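PDB 2OG9: mandelate racemase/muconate lactonizing enzyme from Polaromonas sp., which belongs to the enolase superfamily and, as a mandelate racemase/muconate lactonizing enzyme homologue, probably catalyses racemization or a related isomerization of a carboxylate substrate. Local coordinates for residues S148-N153 and P329-V334; R176-I181 and I348-G353; A282-P287 and G309-P314; L320-A325 and L356-P361; N169-I174 and R201-D206. One frame throughout, in Å; residues are numbered along the deposited sequence.

Interaction 1: S148-N153 and P329-V334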
# COMPACT_ATOMS: atom_id res chain seq x y z
N SER A 148 35.44 15.32 -16.61
CA SER A 148 35.95 13.98 -16.91
C SER A 148 35.07 12.99 -16.14
O SER A 148 34.52 13.34 -15.10
CB SER A 148 37.42 13.84 -16.48
OG SER A 148 37.55 13.89 -15.07
N VAL A 149 34.95 11.77 -16.66
CA VAL A 149 34.10 10.75 -16.06
C VAL A 149 34.83 9.45 -15.74
O VAL A 149 35.65 8.97 -16.53
CB VAL A 149 32.92 10.43 -17.02
CG1 VAL A 149 32.02 9.36 -16.42
CG2 VAL A 149 32.12 11.70 -17.31
N ARG A 150 34.54 8.86 -14.58
CA ARG A 150 35.18 7.60 -14.20
C ARG A 150 34.93 6.59 -15.31
O ARG A 150 33.83 6.50 -15.84
CB ARG A 150 34.60 7.05 -12.89
CG ARG A 150 34.67 8.00 -11.70
CD ARG A 150 34.52 7.25 -10.38
NE ARG A 150 35.69 6.43 -10.08
CZ ARG A 150 35.88 5.77 -8.93
NH1 ARG A 150 34.97 5.84 -7.96
NH2 ARG A 150 36.99 5.07 -8.74
N CYS A 151 35.96 5.84 -15.69
CA CYS A 151 35.81 4.85 -16.75
C CYS A 151 36.36 3.50 -16.33
O CYS A 151 37.16 3.39 -15.39
CB CYS A 151 36.51 5.32 -18.03
SG CYS A 151 38.32 5.43 -17.92
N TYR A 152 35.94 2.47 -17.05
CA TYR A 152 36.37 1.10 -16.80
C TYR A 152 36.33 0.36 -18.12
O TYR A 152 35.73 0.85 -19.09
CB TYR A 152 35.41 0.43 -15.81
CG TYR A 152 33.99 0.28 -16.34
CD1 TYR A 152 33.56 -0.91 -16.92
CD2 TYR A 152 33.08 1.34 -16.25
CE1 TYR A 152 32.26 -1.05 -17.41
CE2 TYR A 152 31.78 1.21 -16.74
CZ TYR A 152 31.38 0.01 -17.32
OH TYR A 152 30.10 -0.12 -17.82
N ASN A 153 36.98 -0.80 -18.18
CA ASN A 153 36.98 -1.60 -19.39
C ASN A 153 37.09 -3.08 -19.05
O ASN A 153 37.30 -3.44 -17.89
CB ASN A 153 38.11 -1.14 -20.33
CG ASN A 153 39.47 -1.74 -19.98
OD1 ASN A 153 39.71 -2.21 -18.86
ND2 ASN A 153 40.39 -1.70 -20.94
N PRO A 329 24.01 14.61 -12.08
CA PRO A 329 24.40 15.14 -10.77
C PRO A 329 25.38 14.30 -9.96
O PRO A 329 26.32 14.84 -9.37
CB PRO A 329 23.06 15.31 -10.05
CG PRO A 329 22.08 15.52 -11.18
CD PRO A 329 22.54 14.51 -12.19
N ARG A 330 25.17 12.99 -9.92
CA ARG A 330 26.05 12.10 -9.15
C ARG A 330 27.10 11.42 -10.02
O ARG A 330 26.84 11.10 -11.18
CB ARG A 330 25.22 11.05 -8.41
CG ARG A 330 24.44 11.60 -7.23
CD ARG A 330 23.66 10.50 -6.54
NE ARG A 330 22.42 10.17 -7.24
CZ ARG A 330 21.34 10.94 -7.24
NH1 ARG A 330 21.34 12.08 -6.57
NH2 ARG A 330 20.25 10.57 -7.90
N GLU A 331 28.28 11.17 -9.44
CA GLU A 331 29.38 10.55 -10.16
C GLU A 331 29.03 9.25 -10.89
O GLU A 331 28.81 8.22 -10.26
CB GLU A 331 30.55 10.28 -9.20
CG GLU A 331 31.37 11.51 -8.83
CD GLU A 331 32.14 12.09 -10.02
OE1 GLU A 331 32.86 11.32 -10.68
OE2 GLU A 331 32.02 13.31 -10.27
N PRO A 332 28.98 9.30 -12.23
CA PRO A 332 28.66 8.11 -13.02
C PRO A 332 29.91 7.32 -13.43
O PRO A 332 31.04 7.70 -13.09
CB PRO A 332 27.95 8.69 -14.23
CG PRO A 332 28.74 9.95 -14.47
CD PRO A 332 28.96 10.51 -13.07
N TRP A 333 29.69 6.22 -14.13
CA TRP A 333 30.76 5.38 -14.66
C TRP A 333 30.42 5.17 -16.13
O TRP A 333 29.26 4.98 -16.48
CB TRP A 333 30.80 4.00 -13.99
CG TRP A 333 31.47 3.93 -12.64
CD1 TRP A 333 30.86 4.05 -11.42
CD2 TRP A 333 32.84 3.62 -12.38
NE1 TRP A 333 31.78 3.84 -10.42
CE2 TRP A 333 33.00 3.57 -10.97
CE3 TRP A 333 33.96 3.38 -13.20
CZ2 TRP A 333 34.23 3.28 -10.37
CZ3 TRP A 333 35.18 3.10 -12.59
CH2 TRP A 333 35.31 3.05 -11.19
N VAL A 334 31.43 5.21 -17.00
CA VAL A 334 31.23 4.98 -18.43
C VAL A 334 32.26 3.96 -18.88
O VAL A 334 33.43 4.03 -18.47
CB VAL A 334 31.40 6.28 -19.25
CG1 VAL A 334 31.38 5.95 -20.74
CG2 VAL A 334 30.29 7.27 -18.92
O HOH W 1 32.38 10.11 -13.02
O HOH W 2 28.71 2.35 -17.80

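Interaction 2: R176-I181 and I348-G353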
# COMPACT_ATOMS: atom_id res chain seq x y z
N ARG A 176 47.47 2.28 -18.63
CA ARG A 176 47.14 3.25 -19.66
C ARG A 176 46.13 4.28 -19.15
O ARG A 176 45.76 5.21 -19.86
CB ARG A 176 46.58 2.54 -20.90
CG ARG A 176 45.27 1.83 -20.67
CD ARG A 176 44.78 1.07 -21.89
NE ARG A 176 44.43 1.95 -23.01
CZ ARG A 176 43.70 1.57 -24.05
NH1 ARG A 176 43.24 0.33 -24.12
NH2 ARG A 176 43.44 2.44 -25.03
N GLY A 177 45.68 4.11 -17.91
CA GLY A 177 44.75 5.08 -17.35
C GLY A 177 43.32 4.65 -17.06
O GLY A 177 42.53 5.45 -16.56
N ILE A 178 42.97 3.40 -17.37
CA ILE A 178 41.61 2.92 -17.12
C ILE A 178 41.34 2.94 -15.61
O ILE A 178 42.22 2.64 -14.82
CB ILE A 178 41.40 1.49 -17.67
CG1 ILE A 178 41.53 1.50 -19.20
CG2 ILE A 178 40.01 0.98 -17.29
CD1 ILE A 178 40.43 2.29 -19.92
N GLY A 179 40.11 3.29 -15.23
CA GLY A 179 39.79 3.37 -13.81
C GLY A 179 39.12 2.17 -13.17
O GLY A 179 38.82 2.19 -11.98
N GLY A 180 38.90 1.11 -13.95
CA GLY A 180 38.27 -0.08 -13.40
C GLY A 180 38.21 -1.20 -14.42
O GLY A 180 38.39 -0.97 -15.62
N ILE A 181 37.94 -2.41 -13.94
CA ILE A 181 37.87 -3.60 -14.79
C ILE A 181 36.55 -4.35 -14.64
O ILE A 181 36.16 -4.72 -13.53
CB ILE A 181 39.02 -4.59 -14.44
CG1 ILE A 181 40.38 -3.91 -14.60
CG2 ILE A 181 38.91 -5.83 -15.30
CD1 ILE A 181 40.71 -3.49 -16.02
N ILE A 348 38.51 9.51 -27.92
CA ILE A 348 38.30 9.85 -26.52
C ILE A 348 39.65 9.70 -25.81
O ILE A 348 40.41 8.78 -26.10
CB ILE A 348 37.29 8.89 -25.85
CG1 ILE A 348 35.92 9.01 -26.53
CG2 ILE A 348 37.19 9.18 -24.37
CD1 ILE A 348 35.26 10.36 -26.37
N GLU A 349 39.93 10.61 -24.88
CA GLU A 349 41.18 10.55 -24.15
C GLU A 349 40.92 10.09 -22.72
O GLU A 349 39.95 10.51 -22.10
CB GLU A 349 41.85 11.92 -24.13
CG GLU A 349 43.33 11.88 -23.84
CD GLU A 349 43.99 13.24 -23.99
OE1 GLU A 349 43.65 13.95 -24.97
OE2 GLU A 349 44.84 13.59 -23.15
N ILE A 350 41.79 9.22 -22.21
CA ILE A 350 41.64 8.74 -20.85
C ILE A 350 42.91 9.00 -20.06
O ILE A 350 44.02 8.93 -20.60
CB ILE A 350 41.33 7.23 -20.78
CG1 ILE A 350 42.50 6.43 -21.35
CG2 ILE A 350 40.04 6.93 -21.53
CD1 ILE A 350 42.39 4.93 -21.13
N ARG A 351 42.75 9.33 -18.78
CA ARG A 351 43.89 9.57 -17.92
C ARG A 351 43.50 9.53 -16.46
O ARG A 351 42.42 9.99 -16.08
CB ARG A 351 44.56 10.90 -18.27
CG ARG A 351 43.72 12.13 -18.03
CD ARG A 351 44.42 13.36 -18.60
NE ARG A 351 43.72 14.60 -18.29
CZ ARG A 351 43.95 15.76 -18.90
NH1 ARG A 351 44.88 15.83 -19.86
NH2 ARG A 351 43.27 16.84 -18.56
N ASP A 352 44.38 8.96 -15.65
CA ASP A 352 44.16 8.86 -14.22
C ASP A 352 42.81 8.25 -13.84
O ASP A 352 42.17 8.70 -12.89
CB ASP A 352 44.32 10.24 -13.58
CG ASP A 352 45.71 10.80 -13.77
OD1 ASP A 352 46.68 10.04 -13.57
OD2 ASP A 352 45.84 12.00 -14.11
N GLY A 353 42.40 7.22 -14.58
CA GLY A 353 41.15 6.53 -14.28
C GLY A 353 39.86 7.17 -14.77
O GLY A 353 38.77 6.69 -14.43

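Interaction 3: A282-P287 and G309-P314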
# COMPACT_ATOMS: atom_id res chain seq x y z
N ALA A 282 17.43 -1.36 -9.40
CA ALA A 282 18.81 -1.08 -9.77
C ALA A 282 19.47 0.05 -8.98
O ALA A 282 18.90 1.13 -8.83
CB ALA A 282 18.90 -0.77 -11.25
N ASP A 283 20.67 -0.23 -8.48
CA ASP A 283 21.44 0.76 -7.74
C ASP A 283 22.10 1.65 -8.80
O ASP A 283 22.18 2.87 -8.64
CB ASP A 283 22.48 0.04 -6.89
CG ASP A 283 21.85 -0.81 -5.81
OD1 ASP A 283 21.27 -0.23 -4.87
OD2 ASP A 283 21.91 -2.05 -5.92
N TYR A 284 22.57 1.01 -9.87
CA TYR A 284 23.17 1.69 -11.02
C TYR A 284 22.27 1.43 -12.23
O TYR A 284 22.16 0.29 -12.68
CB TYR A 284 24.56 1.12 -11.35
CG TYR A 284 25.68 1.56 -10.44
CD1 TYR A 284 26.34 2.78 -10.63
CD2 TYR A 284 26.09 0.76 -9.38
CE1 TYR A 284 27.38 3.19 -9.79
CE2 TYR A 284 27.12 1.15 -8.53
CZ TYR A 284 27.75 2.36 -8.74
OH TYR A 284 28.74 2.75 -7.86
N LEU A 285 21.63 2.47 -12.75
CA LEU A 285 20.78 2.31 -13.91
C LEU A 285 21.68 2.43 -15.14
O LEU A 285 22.53 3.33 -15.21
CB LEU A 285 19.69 3.39 -13.94
CG LEU A 285 18.60 3.19 -14.99
CD1 LEU A 285 17.76 1.96 -14.63
CD2 LEU A 285 17.72 4.43 -15.05
N MSE A 286 21.49 1.55 -16.12
CA MSE A 286 22.33 1.57 -17.31
C MSE A 286 21.61 1.82 -18.62
O MSE A 286 21.58 0.95 -19.50
CB MSE A 286 23.13 0.27 -17.39
CG MSE A 286 23.94 0.00 -16.13
SE MSE A 286 25.08 -1.55 -16.34
CE MSE A 286 26.51 -0.76 -17.41
N PRO A 287 21.02 3.01 -18.78
CA PRO A 287 20.31 3.33 -20.01
C PRO A 287 21.28 3.44 -21.17
O PRO A 287 22.44 3.82 -20.99
CB PRO A 287 19.63 4.65 -19.68
CG PRO A 287 20.61 5.30 -18.76
CD PRO A 287 21.03 4.15 -17.85
N GLY A 309 17.13 8.95 -6.69
CA GLY A 309 18.39 8.88 -5.97
C GLY A 309 19.36 7.79 -6.43
O GLY A 309 20.23 7.36 -5.66
N LEU A 310 19.23 7.36 -7.68
CA LEU A 310 20.09 6.31 -8.22
C LEU A 310 21.38 6.81 -8.87
O LEU A 310 21.52 8.01 -9.14
CB LEU A 310 19.32 5.49 -9.27
CG LEU A 310 17.95 4.92 -8.86
CD1 LEU A 310 17.37 4.14 -10.03
CD2 LEU A 310 18.11 4.02 -7.64
N MSE A 311 22.29 5.88 -9.11
CA MSE A 311 23.58 6.15 -9.75
C MSE A 311 23.40 5.83 -11.23
O MSE A 311 22.51 5.05 -11.60
CB MSE A 311 24.68 5.24 -9.19
CG MSE A 311 24.91 5.32 -7.69
SE MSE A 311 25.74 6.97 -7.16
CE MSE A 311 27.56 6.63 -7.74
N LEU A 312 24.24 6.42 -12.08
CA LEU A 312 24.14 6.21 -13.51
C LEU A 312 25.40 5.59 -14.11
O LEU A 312 26.52 5.99 -13.80
CB LEU A 312 23.87 7.54 -14.21
CG LEU A 312 23.39 7.48 -15.65
CD1 LEU A 312 21.96 6.97 -15.68
CD2 LEU A 312 23.48 8.86 -16.28
N ALA A 313 25.20 4.61 -14.99
CA ALA A 313 26.29 3.94 -15.68
C ALA A 313 25.79 3.61 -17.09
O ALA A 313 25.46 2.46 -17.39
CB ALA A 313 26.70 2.66 -14.95
N PRO A 314 25.71 4.62 -17.98
CA PRO A 314 25.24 4.42 -19.36
C PRO A 314 26.01 3.29 -20.04
O PRO A 314 27.21 3.13 -19.80
CB PRO A 314 25.48 5.77 -20.02
CG PRO A 314 25.39 6.74 -18.87
CD PRO A 314 26.13 6.02 -17.77

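Interaction 4: L320-A325 and L356-P361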
# COMPACT_ATOMS: atom_id res chain seq x y z
N LEU A 320 28.98 9.12 -27.20
CA LEU A 320 27.78 9.87 -26.88
C LEU A 320 27.56 9.95 -25.37
O LEU A 320 27.30 11.02 -24.82
CB LEU A 320 26.56 9.21 -27.54
CG LEU A 320 25.17 9.67 -27.10
CD1 LEU A 320 24.99 11.15 -27.36
CD2 LEU A 320 24.12 8.86 -27.85
N HIS A 321 27.69 8.82 -24.69
CA HIS A 321 27.45 8.78 -23.25
C HIS A 321 28.40 9.58 -22.37
O HIS A 321 28.03 9.96 -21.26
CB HIS A 321 27.38 7.33 -22.77
CG HIS A 321 26.20 6.59 -23.32
ND1 HIS A 321 24.91 7.09 -23.25
CD2 HIS A 321 26.11 5.40 -23.96
CE1 HIS A 321 24.08 6.24 -23.82
NE2 HIS A 321 24.78 5.20 -24.26
N VAL A 322 29.61 9.85 -22.84
CA VAL A 322 30.53 10.64 -22.02
C VAL A 322 29.92 12.02 -21.80
O VAL A 322 30.07 12.62 -20.73
CB VAL A 322 31.93 10.77 -22.69
CG1 VAL A 322 31.83 11.47 -24.04
CG2 VAL A 322 32.85 11.54 -21.77
N HIS A 323 29.21 12.53 -22.80
CA HIS A 323 28.56 13.84 -22.68
C HIS A 323 27.36 13.77 -21.75
O HIS A 323 27.17 14.64 -20.90
CB HIS A 323 28.09 14.32 -24.06
CG HIS A 323 29.21 14.72 -24.97
ND1 HIS A 323 29.91 15.90 -24.82
CD2 HIS A 323 29.77 14.09 -26.02
CE1 HIS A 323 30.85 15.98 -25.74
NE2 HIS A 323 30.79 14.88 -26.48
N LEU A 324 26.54 12.73 -21.92
CA LEU A 324 25.36 12.56 -21.09
C LEU A 324 25.74 12.29 -19.64
O LEU A 324 25.12 12.84 -18.72
CB LEU A 324 24.49 11.43 -21.66
CG LEU A 324 23.97 11.71 -23.08
CD1 LEU A 324 23.27 10.49 -23.66
CD2 LEU A 324 23.02 12.90 -23.04
N ALA A 325 26.76 11.47 -19.42
CA ALA A 325 27.22 11.17 -18.07
C ALA A 325 27.75 12.42 -17.38
O ALA A 325 27.58 12.59 -16.17
CB ALA A 325 28.30 10.09 -18.11
N LEU A 356 38.18 11.92 -20.53
CA LEU A 356 37.92 13.34 -20.65
C LEU A 356 36.69 13.61 -21.50
O LEU A 356 36.48 12.96 -22.53
CB LEU A 356 39.12 14.07 -21.27
CG LEU A 356 40.49 13.94 -20.58
CD1 LEU A 356 41.52 14.79 -21.33
CD2 LEU A 356 40.38 14.39 -19.14
N VAL A 357 35.88 14.56 -21.07
CA VAL A 357 34.70 14.92 -21.82
C VAL A 357 35.22 15.80 -22.96
O VAL A 357 35.92 16.77 -22.71
CB VAL A 357 33.72 15.73 -20.96
CG1 VAL A 357 32.55 16.19 -21.81
CG2 VAL A 357 33.23 14.87 -19.80
N PRO A 358 34.91 15.44 -24.22
CA PRO A 358 35.36 16.23 -25.37
C PRO A 358 34.94 17.69 -25.23
O PRO A 358 33.88 17.98 -24.66
CB PRO A 358 34.68 15.54 -26.54
CG PRO A 358 34.64 14.12 -26.11
CD PRO A 358 34.22 14.21 -24.66
N THR A 359 35.76 18.60 -25.73
CA THR A 359 35.45 20.03 -25.64
C THR A 359 34.99 20.65 -26.96
O THR A 359 34.55 21.79 -26.98
CB THR A 359 36.66 20.84 -25.11
OG1 THR A 359 37.80 20.62 -25.96
CG2 THR A 359 37.00 20.41 -23.68
N ARG A 360 35.09 19.90 -28.05
CA ARG A 360 34.65 20.41 -29.35
C ARG A 360 33.12 20.53 -29.40
O ARG A 360 32.41 19.91 -28.61
CB ARG A 360 35.16 19.49 -30.47
CG ARG A 360 35.57 18.10 -30.01
CD ARG A 360 36.39 17.37 -31.07
NE ARG A 360 37.14 16.25 -30.50
CZ ARG A 360 36.60 15.13 -30.05
NH1 ARG A 360 35.29 14.95 -30.11
NH2 ARG A 360 37.37 14.18 -29.53
N PRO A 361 32.59 21.35 -30.33
CA PRO A 361 31.14 21.55 -30.49
C PRO A 361 30.33 20.29 -30.76
O PRO A 361 30.76 19.41 -31.50
CB PRO A 361 31.06 22.54 -31.65
CG PRO A 361 32.32 23.35 -31.48
CD PRO A 361 33.35 22.29 -31.17

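Interaction 5: N169-I174 and R201-D206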
# COMPACT_ATOMS: atom_id res chain seq x y z
N ASN A 169 46.37 -8.22 -19.49
CA ASN A 169 45.62 -7.27 -20.29
C ASN A 169 45.01 -6.20 -19.38
O ASN A 169 45.06 -5.00 -19.67
CB ASN A 169 44.49 -7.98 -21.05
CG ASN A 169 44.99 -8.71 -22.29
OD1 ASN A 169 46.09 -9.25 -22.31
ND2 ASN A 169 44.15 -8.75 -23.32
N ALA A 170 44.44 -6.65 -18.27
CA ALA A 170 43.82 -5.75 -17.30
C ALA A 170 44.89 -4.82 -16.72
O ALA A 170 44.72 -3.61 -16.70
CB ALA A 170 43.16 -6.55 -16.19
N SER A 171 45.99 -5.41 -16.26
CA SER A 171 47.07 -4.62 -15.69
C SER A 171 47.56 -3.59 -16.71
O SER A 171 47.98 -2.49 -16.34
CB SER A 171 48.23 -5.54 -15.27
OG SER A 171 48.59 -6.42 -16.32
N ALA A 172 47.48 -3.94 -17.99
CA ALA A 172 47.89 -3.04 -19.06
C ALA A 172 46.91 -1.88 -19.17
O ALA A 172 47.31 -0.72 -19.32
CB ALA A 172 47.95 -3.80 -20.38
N SER A 173 45.62 -2.20 -19.09
CA SER A 173 44.58 -1.17 -19.17
C SER A 173 44.72 -0.19 -18.02
O SER A 173 44.47 1.00 -18.17
CB SER A 173 43.20 -1.82 -19.15
OG SER A 173 42.98 -2.59 -20.31
N ILE A 174 45.14 -0.70 -16.87
CA ILE A 174 45.30 0.15 -15.70
C ILE A 174 46.48 1.11 -15.90
O ILE A 174 46.40 2.28 -15.53
CB ILE A 174 45.54 -0.69 -14.43
CG1 ILE A 174 44.31 -1.57 -14.17
CG2 ILE A 174 45.79 0.22 -13.24
CD1 ILE A 174 43.02 -0.79 -13.97
N ARG A 201 41.54 -10.19 -8.89
CA ARG A 201 41.66 -9.35 -7.70
C ARG A 201 43.04 -9.45 -7.06
O ARG A 201 43.61 -8.43 -6.66
CB ARG A 201 40.58 -9.73 -6.68
CG ARG A 201 40.82 -9.16 -5.28
CD ARG A 201 41.01 -7.65 -5.27
NE ARG A 201 39.81 -6.92 -5.70
CZ ARG A 201 38.69 -6.83 -4.99
NH1 ARG A 201 38.60 -7.43 -3.81
NH2 ARG A 201 37.66 -6.14 -5.46
N LYS A 202 43.58 -10.66 -6.97
CA LYS A 202 44.90 -10.83 -6.36
C LYS A 202 45.99 -10.20 -7.22
O LYS A 202 46.97 -9.68 -6.69
CB LYS A 202 45.22 -12.31 -6.15
CG LYS A 202 46.55 -12.54 -5.43
CD LYS A 202 46.86 -14.01 -5.22
CE LYS A 202 48.21 -14.18 -4.52
NZ LYS A 202 48.58 -15.61 -4.32
N HIS A 203 45.81 -10.24 -8.53
CA HIS A 203 46.79 -9.68 -9.46
C HIS A 203 46.82 -8.15 -9.46
O HIS A 203 47.88 -7.54 -9.28
CB HIS A 203 46.51 -10.17 -10.87
CG HIS A 203 47.54 -9.76 -11.88
ND1 HIS A 203 48.88 -10.06 -11.73
CD2 HIS A 203 47.43 -9.09 -13.05
CE1 HIS A 203 49.55 -9.59 -12.76
NE2 HIS A 203 48.69 -9.00 -13.58
N LEU A 204 45.66 -7.53 -9.66
CA LEU A 204 45.57 -6.07 -9.70
C LEU A 204 45.66 -5.40 -8.34
O LEU A 204 46.19 -4.30 -8.22
CB LEU A 204 44.27 -5.65 -10.39
CG LEU A 204 44.10 -6.14 -11.83
CD1 LEU A 204 42.77 -5.67 -12.38
CD2 LEU A 204 45.25 -5.63 -12.69
N GLY A 205 45.13 -6.06 -7.32
CA GLY A 205 45.16 -5.49 -5.99
C GLY A 205 43.80 -4.96 -5.56
O GLY A 205 42.92 -4.75 -6.39
N ASP A 206 43.64 -4.74 -4.26
CA ASP A 206 42.39 -4.24 -3.70
C ASP A 206 42.08 -2.79 -4.05
O ASP A 206 40.97 -2.32 -3.82
CB ASP A 206 42.41 -4.40 -2.18
CG ASP A 206 42.47 -5.85 -1.74
OD1 ASP A 206 43.33 -6.60 -2.27
OD2 ASP A 206 41.67 -6.25 -0.87

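Interaction 1: S148-N153 and P329-V334
Cys151 and Val334 form a parallel beta bridge that joins the first strand of the TIM barrel, 148-152, to its last, 333-335, and so closes the barrel. The bridge rests on two backbone hydrogen bonds around Val334. Its N donates to Arg150 O at 3.0 Å, in the carbonyl plane, and its O accepts the more bent bond from Tyr152 N at 3.3 Å. Between Val149 and Val334, apolar branches fill the junction: Val149 CG1 lies 3.7 Å from Val334 CG2 and also meets the Pro332 ring. Beta-branched valines suit this strand-borne site, and Val334 continues onto Ala325 of helix 318-326.

Trp333 offers a broad, flat surface to Arg150. Arg150 CB sits over the indole face as a CH-pi contact, 3.9 Å from the centroid of the six-membered ring. Farther out, the chain bends about CG-CD (chi3 71°), which places NE over the ring; the guanidinium lies over the same ring with the two planes 27° apart, Arg150 CZ standing 3.3 Å from Trp333 CZ2. Glu331 turns its carboxylate to Arg146 and Arg354 in salt bridges. One water accepts from Arg150 N and donates to Glu331 OE1 and Pro332 O; a second accepts from Tyr152 OH at 2.8 Å and donates to Trp333 O at 3.0 Å.

Interaction 2: R176-I181 and I348-G353
Ile350 sets CG1 between its backbone N and carbonyl carbon (chi1 63°) and then extends CD1 (chi2 170°), which carries the methyl to Ile178. Ile178 folds its own chain at chi2 (-66°), and the two CD1 atoms meet at 3.5 Å although the bond from CA to CB of Ile178 points away. The same Ile350 CD1 lies 3.6 Å from Arg176 O and touches the side chain of Arg176 near NE, so one methyl tip serves Ile178 together with both the carbonyl and the side chain of Arg176. Ile350 also packs on Met355.

Beside this apolar patch the contact is made by glycine backbone. Gly177 ends helix 163-175 in a Schellman motif; at its backbone angles a CB would jam against the carbonyl O of Arg176, which calls for glycine, and it presents bare backbone toward Arg351. Asp352 and Gly353 both have left-handed backbone angles, those of a type I' turn, which joins strands 350-351 and 354-356 in a hairpin. Gly353 approaches Gly179 until their CA atoms are 3.5 Å apart, a closeness that suits two residues without side chains. Gly179 CA also makes a CA-H...O contact with Gly353 O, at 3.5 Å. Gly353 N donates to Gly177 O in a weak, strongly bent bond, and the position of that oxygen is less certain.

The contact therefore places the hairpin turn against the loop entering barrel strand 181-184 chiefly by shape: one isoleucine pair and close glycine backbones, with the single polar link across the segments contributing little directional strength.

Interaction 3: A282-P287 and G309-P314
Tyr284 and Leu285 run parallel to Met311 and Leu312, joined by three backbone hydrogen bonds of 3.0 Å: Met311 N to Asp283 O, Leu285 N to Met311 O, and Ala313 N to Leu285 O. All three are nearly straight at hydrogen, with N-H...O angles of 162° to 164°.

On the face that carries Tyr284 and Met311, the two side chains lie next to each other and point the same way. Met311, built as selenomethionine, brings CB to 3.3 Å from Tyr284 CD1, and its CG stands over the tyrosine face as a CH-pi contact, 4.3 Å from the ring centroid. The Met311 chain then bends at chi2 and chi3, and CE reaches the region of Tyr284 OH. A long flexible chain is well suited to following a flat ring in this way, and Pro221 of the second subunit packs on Tyr284.

The strands are the sixth and seventh of the TIM barrel and form a beta-alpha-beta crossover through helix 295-307. Leu285, on the face shared with Leu312, meets Ile301 and Ala305 of that helix. Leu312 CD1 lies 3.7 Å from Pro287 CD. At the start of the pair Leu310 covers Ala282 O, a buried oxygen without a partner, its CD2 approaching to 3.2 Å. At the other end Met286, also selenomethionine, lays CG 3.2 Å from Ala313 O.

Interaction 4: L320-A325 and L356-P361
Val322 meets Val357 and Pro358 through apolar contacts, which share this helix-to-loop joint about equally with those of His323. Its CG2 is anti to the backbone N, beside the carbonyl carbon, and reaches Val357 CG2 at 3.9 Å. The other branch, CG1, meets Pro358 CD tip to tip at 3.7 Å. A beta-branched residue is apt here because its two methyls can serve two consecutive partners at once, while the rigid proline offers a compact ring.

A second kind of contact is van der Waals touching by the His323 imidazole. The ring comes obliquely to the loop, CE1 lying 3.8 Å from Pro358 O and ND1 4.0 Å from Val357 CG1. Its polar atoms are used elsewhere: ND1 bonds to Ala139 N and NE2 to Leu363 O. These partners are consistent with a neutral ring that carries its proton on NE2, and they would fix the rotation of the imidazole against the proline.

No hydrogen bond crosses between the segments. Helix 318-326, which follows barrel strand 311-312 and precedes strand 333-335, meets the loop leaving strand 354-356 along the side that carries Val322 and His323, and helix 138-142 adjoins both: Leu138 touches His323 and Ala139 touches Val357.

Interaction 5: N169-I174 and R201-D206
His203, near the end of helix 190-204, approaches Ser171 with the edge of its ring. CG is anti to the backbone N (chi1 -174°), and NE2 comes to 3.8 Å from Ser171 OG, a touch and not a hydrogen bond. Ser171 OG instead bonds within its own helix, to Val168 O, which lets a small polar residue sit at the surface without needing a partner across the contact.

Leu204 carries most of the contact. Its chain is extended at chi2 (179°), and its two methyls divide the work. CD1 lies 3.9 Å from Ala170 CB; CD2 comes to 3.7 Å from Ser171 N and also reaches Ile174 CG1, loosely, at 4.4 Å. Alanine and serine suit helix 163-175 here because their short side chains let the leucine approach the helix backbone.

Gly205 follows with positive phi (105°), a conformation that favours glycine, and ends the helix while its N still donates to Arg201 O at 2.9 Å.

Ala170, Ile174 and Leu204 all touch Ile181 of the barrel strand beneath, so these two successive outer helices of the TIM barrel share one apolar seam. With no hydrogen bond crossing it, the contact depends on the fit of a leucine against small residues.

From the N terminus, strand 148-152 opens interaction 1, whose long loop closes at 329-334 and joins the first and last barrel strands. Interaction 5, between two successive outer helices, is nested within it. Interaction 2 starts inside interaction 5's loop at 176-181 and ends at 348-353, crossing both 1 and 5 and tying the hairpin turn to the barrel. Interaction 3, a short crossover on the far part of the barrel, nests inside both 1 and 2, with its centre about 25 Å from that of interaction 5. Interaction 4 opens after 3 closes and crosses 1 and 2, linking helix 318-326 to the loop beyond the hairpin.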